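Chitin binding protein (PDB 5FTZ) probably uses copper held in a histidine brace to cleave chitin oxidatively, as a lytic polysaccharide monooxygenase of family AA10. Local coordinates at residues 9-14 against 164-169; 103-108 against 147-152. All coordinates share one frame; numbering follows the deposited sequence.

Contact 1. Residues 9-14 against 164-169; sequences SRQKVC and FYACSD
Arg10 meets Asp169 side-on, each carboxylate oxygen taking one nitrogen: NE lies 2.8 Å from Asp169 OD2 and NH2 2.9 Å from Asp169 OD1. Both hydrogen bonds are almost straight, and the guanidinium and carboxylate planes are only 18° apart, which fixes the rotation of both groups in this buried salt bridge. The arm of Arg10 starts with CG beside its own backbone N and runs extended from there to NE, passing Cys167 CB and meeting the Asp169 side chain at about a right angle. NH1 goes on to Leu59 O, and Trp70 makes a cation-pi contact with the guanidinium.

At the start of the same helix, Arg10 N donates to Cys167 O (2.8 Å). Ser9 is the N-cap residue; Ser9 CB lies 3.8 Å from Ala166 CB, while its OG is bonded to Thr4 O. Gln11 bends sharply at chi2 (-97°), which brings its amide down on the strand. Gln11 NE2 donates to Tyr165 O at 3.0 Å, close to the amide plane, and Gln11 OE1 accepts a hydrogen bond from a water, which itself accepts from Cys167 N.

Helix 10-15 is thus bonded across strand 162-171 of the immunoglobulin-like LPMO core, the local axes 75° apart, with strand 2-6 touching Ser9, Gln11, Ala166 and Ser168, and strand 148-157 pairing alongside strand 162-171.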
# COMPACT_ATOMS: atom_id res chain seq x y z
N SER A 9 25.73 12.95 0.50
CA SER A 9 25.79 12.13 1.70
C SER A 9 27.10 11.40 1.83
O SER A 9 27.87 11.25 0.88
CB SER A 9 24.65 11.14 1.70
OG SER A 9 24.67 10.33 0.51
N ARG A 10 27.40 10.94 3.04
CA ARG A 10 28.62 10.22 3.32
C ARG A 10 28.77 9.01 2.43
O ARG A 10 29.90 8.74 1.98
CB ARG A 10 28.75 9.89 4.81
CG ARG A 10 28.98 11.08 5.71
CD ARG A 10 29.06 10.65 7.16
NE ARG A 10 29.26 11.82 8.03
CZ ARG A 10 29.19 11.78 9.36
NH1 ARG A 10 28.96 10.65 9.99
NH2 ARG A 10 29.33 12.93 10.04
N GLN A 11 27.71 8.24 2.22
CA GLN A 11 27.88 7.08 1.36
C GLN A 11 28.28 7.48 -0.04
O GLN A 11 29.05 6.74 -0.69
CB GLN A 11 26.61 6.21 1.38
CG GLN A 11 25.27 6.87 1.10
CD GLN A 11 24.54 7.22 2.35
OE1 GLN A 11 25.03 7.99 3.16
NE2 GLN A 11 23.36 6.69 2.52
N LYS A 12 27.79 8.60 -0.53
CA LYS A 12 28.14 9.02 -1.88
C LYS A 12 29.53 9.60 -1.95
O LYS A 12 30.23 9.35 -2.96
CB LYS A 12 27.09 9.99 -2.40
CG LYS A 12 27.27 10.45 -3.85
CD LYS A 12 27.36 9.28 -4.83
CE LYS A 12 27.24 9.81 -6.25
NZ LYS A 12 27.20 8.65 -7.17
N VAL A 13 30.00 10.34 -0.95
CA VAL A 13 31.37 10.79 -0.98
C VAL A 13 32.34 9.63 -0.88
O VAL A 13 33.43 9.69 -1.46
CB VAL A 13 31.75 11.89 0.03
CG1 VAL A 13 30.88 13.13 -0.19
CG2 VAL A 13 31.73 11.49 1.43
N CYS A 14 31.95 8.55 -0.23
CA CYS A 14 32.76 7.32 -0.24
C CYS A 14 32.75 6.69 -1.65
O CYS A 14 33.83 6.41 -2.23
CB CYS A 14 32.21 6.39 0.84
SG CYS A 14 32.56 6.85 2.53
N PHE A 164 15.65 4.23 4.32
CA PHE A 164 17.04 4.50 3.92
C PHE A 164 17.49 5.74 4.60
O PHE A 164 16.74 6.70 4.70
CB PHE A 164 17.16 4.60 2.42
CG PHE A 164 16.93 3.27 1.71
CD1 PHE A 164 15.64 2.76 1.53
CD2 PHE A 164 18.02 2.50 1.34
CE1 PHE A 164 15.46 1.51 0.92
CE2 PHE A 164 17.82 1.26 0.76
CZ PHE A 164 16.58 0.77 0.61
N TYR A 165 18.71 5.67 5.11
CA TYR A 165 19.31 6.73 5.93
C TYR A 165 20.52 7.32 5.26
O TYR A 165 21.39 6.59 4.78
CB TYR A 165 19.72 6.14 7.28
CG TYR A 165 18.51 5.74 8.10
CD1 TYR A 165 17.90 4.50 7.94
CD2 TYR A 165 18.00 6.55 9.10
CE1 TYR A 165 16.77 4.12 8.67
CE2 TYR A 165 16.84 6.21 9.79
CZ TYR A 165 16.24 5.00 9.59
OH TYR A 165 15.09 4.72 10.33
N ALA A 166 20.60 8.65 5.21
CA ALA A 166 21.74 9.28 4.56
C ALA A 166 22.17 10.55 5.33
O ALA A 166 21.40 11.51 5.40
CB ALA A 166 21.42 9.67 3.13
N CYS A 167 23.33 10.47 5.93
CA CYS A 167 23.90 11.63 6.67
C CYS A 167 24.73 12.46 5.72
O CYS A 167 25.63 11.89 5.06
CB CYS A 167 24.82 11.14 7.78
SG CYS A 167 23.86 10.32 9.08
N SER A 168 24.56 13.78 5.72
CA SER A 168 25.35 14.68 4.92
C SER A 168 26.00 15.70 5.82
O SER A 168 25.30 16.43 6.54
CB SER A 168 24.50 15.36 3.90
OG SER A 168 23.84 14.46 3.02
N ASP A 169 27.30 15.88 5.66
CA ASP A 169 28.02 16.96 6.37
C ASP A 169 27.89 18.27 5.65
O ASP A 169 28.12 18.35 4.43
CB ASP A 169 29.49 16.60 6.51
CG ASP A 169 29.68 15.35 7.31
OD1 ASP A 169 29.64 15.44 8.57
OD2 ASP A 169 29.84 14.25 6.70
O HOH W 1 24.98 8.13 5.94

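Contact 2. Residues 103-108 against 147-152; sequences PGWNQN and GHHVIL
The carbonyl oxygen of His148 receives the indole N-H of Trp105, with NE1 2.9 Å from O. The oxygen lies practically in the indole plane, while the N-H approaches it tilted 23° from the carbonyl plane. A second bond joins the two segments next to it: His148 ND1 donates to Gln107 OE1, also at 2.9 Å. This one is more bent, and the donor stands well above the plane of the amide carbonyl. His148 CG is anti to the backbone N (chi1 180°), a setting that carries the imidazole out so that its face meets the edge of the indole and ND1 finds the glutamine. The opposite nitrogen, NE2, is bonded to Asp169 OD1, so bonds at both nitrogens settle the rotation of the ring. With ND1 donating and an aspartate at NE2, the imidazole may well carry a positive charge.

Between these bonds the rings pack. The six-membered ring of Trp105 turns its edge to the face of His148, planes 62° apart, with CZ2 lying 3.7 Å above the imidazole toward its rim. One face of the indole is covered by Gln107 CG from its own loop. Trp105 CH2, the far corner of the ring, reaches Val150 CG2 at 3.6 Å. Near the pyrrole side His149 closes in obliquely, its ND1 3.5 Å from Trp105 NE1 without a hydrogen bond; that ND1 is instead bonded to Thr101 OG1.

Further along the loop, Asn106 OD1 accepts from Asn108 N, an Asx turn that shapes the chain just past the tryptophan. The aromatic cluster of Trp105, His148 and His149 holds this surface loop, between strands 93-100 and 122-125, over the beginning of strand 148-157, which pairs antiparallel with both 93-100 and 162-171.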
# COMPACT_ATOMS: atom_id res chain seq x y z
N PRO A 103 22.70 23.22 17.70
CA PRO A 103 23.91 23.89 18.21
C PRO A 103 24.55 23.18 19.38
O PRO A 103 23.86 22.74 20.27
CB PRO A 103 23.41 25.29 18.60
CG PRO A 103 22.22 25.48 17.76
CD PRO A 103 21.55 24.11 17.79
N GLY A 104 25.85 23.01 19.34
CA GLY A 104 26.55 22.37 20.44
C GLY A 104 26.54 20.86 20.39
O GLY A 104 26.98 20.20 21.34
N TRP A 105 26.11 20.27 19.27
CA TRP A 105 26.10 18.82 19.12
C TRP A 105 27.52 18.24 19.27
O TRP A 105 28.50 18.95 19.02
CB TRP A 105 25.45 18.44 17.79
CG TRP A 105 26.23 18.81 16.57
CD1 TRP A 105 26.39 20.06 15.98
CD2 TRP A 105 26.92 17.90 15.70
NE1 TRP A 105 27.12 19.96 14.83
CE2 TRP A 105 27.42 18.64 14.62
CE3 TRP A 105 27.11 16.52 15.70
CZ2 TRP A 105 28.13 18.06 13.59
CZ3 TRP A 105 27.79 15.97 14.68
CH2 TRP A 105 28.31 16.71 13.65
N ASN A 106 27.57 16.95 19.64
CA ASN A 106 28.81 16.31 19.90
C ASN A 106 29.42 15.83 18.57
O ASN A 106 29.05 14.81 18.01
CB ASN A 106 28.66 15.17 20.88
CG ASN A 106 29.97 14.56 21.29
OD1 ASN A 106 31.04 14.80 20.71
ND2 ASN A 106 29.87 13.68 22.30
N GLN A 107 30.40 16.58 18.09
CA GLN A 107 31.05 16.32 16.82
C GLN A 107 32.15 15.26 16.94
O GLN A 107 32.77 14.92 15.95
CB GLN A 107 31.67 17.60 16.28
CG GLN A 107 30.68 18.67 15.99
CD GLN A 107 31.26 19.85 15.30
OE1 GLN A 107 32.00 19.70 14.29
NE2 GLN A 107 30.83 21.02 15.70
N ASN A 108 32.43 14.79 18.15
CA ASN A 108 33.53 13.88 18.41
C ASN A 108 33.13 12.45 18.67
O ASN A 108 33.98 11.63 18.99
CB ASN A 108 34.30 14.43 19.61
CG ASN A 108 34.90 15.76 19.29
OD1 ASN A 108 35.49 15.91 18.25
ND2 ASN A 108 34.72 16.73 20.16
N GLY A 147 28.69 26.80 11.38
CA GLY A 147 29.74 25.78 11.44
C GLY A 147 29.25 24.43 10.98
O GLY A 147 28.26 24.34 10.29
N HIS A 148 30.01 23.41 11.32
CA HIS A 148 29.73 22.02 10.90
C HIS A 148 28.44 21.52 11.54
O HIS A 148 28.32 21.54 12.74
CB HIS A 148 30.92 21.15 11.28
CG HIS A 148 30.77 19.70 10.92
ND1 HIS A 148 31.34 18.69 11.68
CD2 HIS A 148 30.15 19.10 9.86
CE1 HIS A 148 31.01 17.52 11.14
NE2 HIS A 148 30.36 17.75 10.00
N HIS A 149 27.59 20.93 10.69
CA HIS A 149 26.32 20.34 11.09
C HIS A 149 26.13 19.11 10.20
O HIS A 149 26.85 18.97 9.17
CB HIS A 149 25.14 21.31 10.97
CG HIS A 149 25.07 22.23 12.15
ND1 HIS A 149 24.53 21.86 13.36
CD2 HIS A 149 25.53 23.49 12.31
CE1 HIS A 149 24.66 22.85 14.22
NE2 HIS A 149 25.28 23.85 13.61
N VAL A 150 25.24 18.24 10.60
CA VAL A 150 24.83 17.10 9.80
C VAL A 150 23.36 17.21 9.47
O VAL A 150 22.54 17.53 10.36
CB VAL A 150 25.14 15.78 10.52
CG1 VAL A 150 24.48 14.59 9.79
CG2 VAL A 150 26.67 15.60 10.65
N ILE A 151 23.01 17.00 8.22
CA ILE A 151 21.65 16.79 7.79
C ILE A 151 21.44 15.33 7.60
O ILE A 151 22.22 14.67 6.85
CB ILE A 151 21.30 17.64 6.53
CG1 ILE A 151 21.30 19.14 6.86
CG2 ILE A 151 19.97 17.12 5.95
CD1 ILE A 151 21.18 20.12 5.71
N LEU A 152 20.45 14.78 8.25
CA LEU A 152 20.01 13.37 8.12
C LEU A 152 18.78 13.32 7.29
O LEU A 152 17.76 13.94 7.64
CB LEU A 152 19.78 12.74 9.50
CG LEU A 152 19.19 11.33 9.47
CD1 LEU A 152 20.17 10.33 8.94
CD2 LEU A 152 18.70 10.94 10.85

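Contact 1 is the core contact: every touching residue is buried, and its centre is about 5 Å from the centre of the chain. Contact 2 lies farther out, its centre about 13 Å from that point, and is partly exposed. The former rests on a salt bridge plus hydrogen bonds to backbone carbonyls, one of them from a glutamine amide, between a short helix and a strand; the latter on aromatic rings and side-chain hydrogen bonds between a loop and the start of a strand. They share one sheet, because strands 148-157 and 162-171 are antiparallel neighbours, with Ser168 N probably bonded to Ile151 O. The carboxylate of Asp169 is shared by the two contacts.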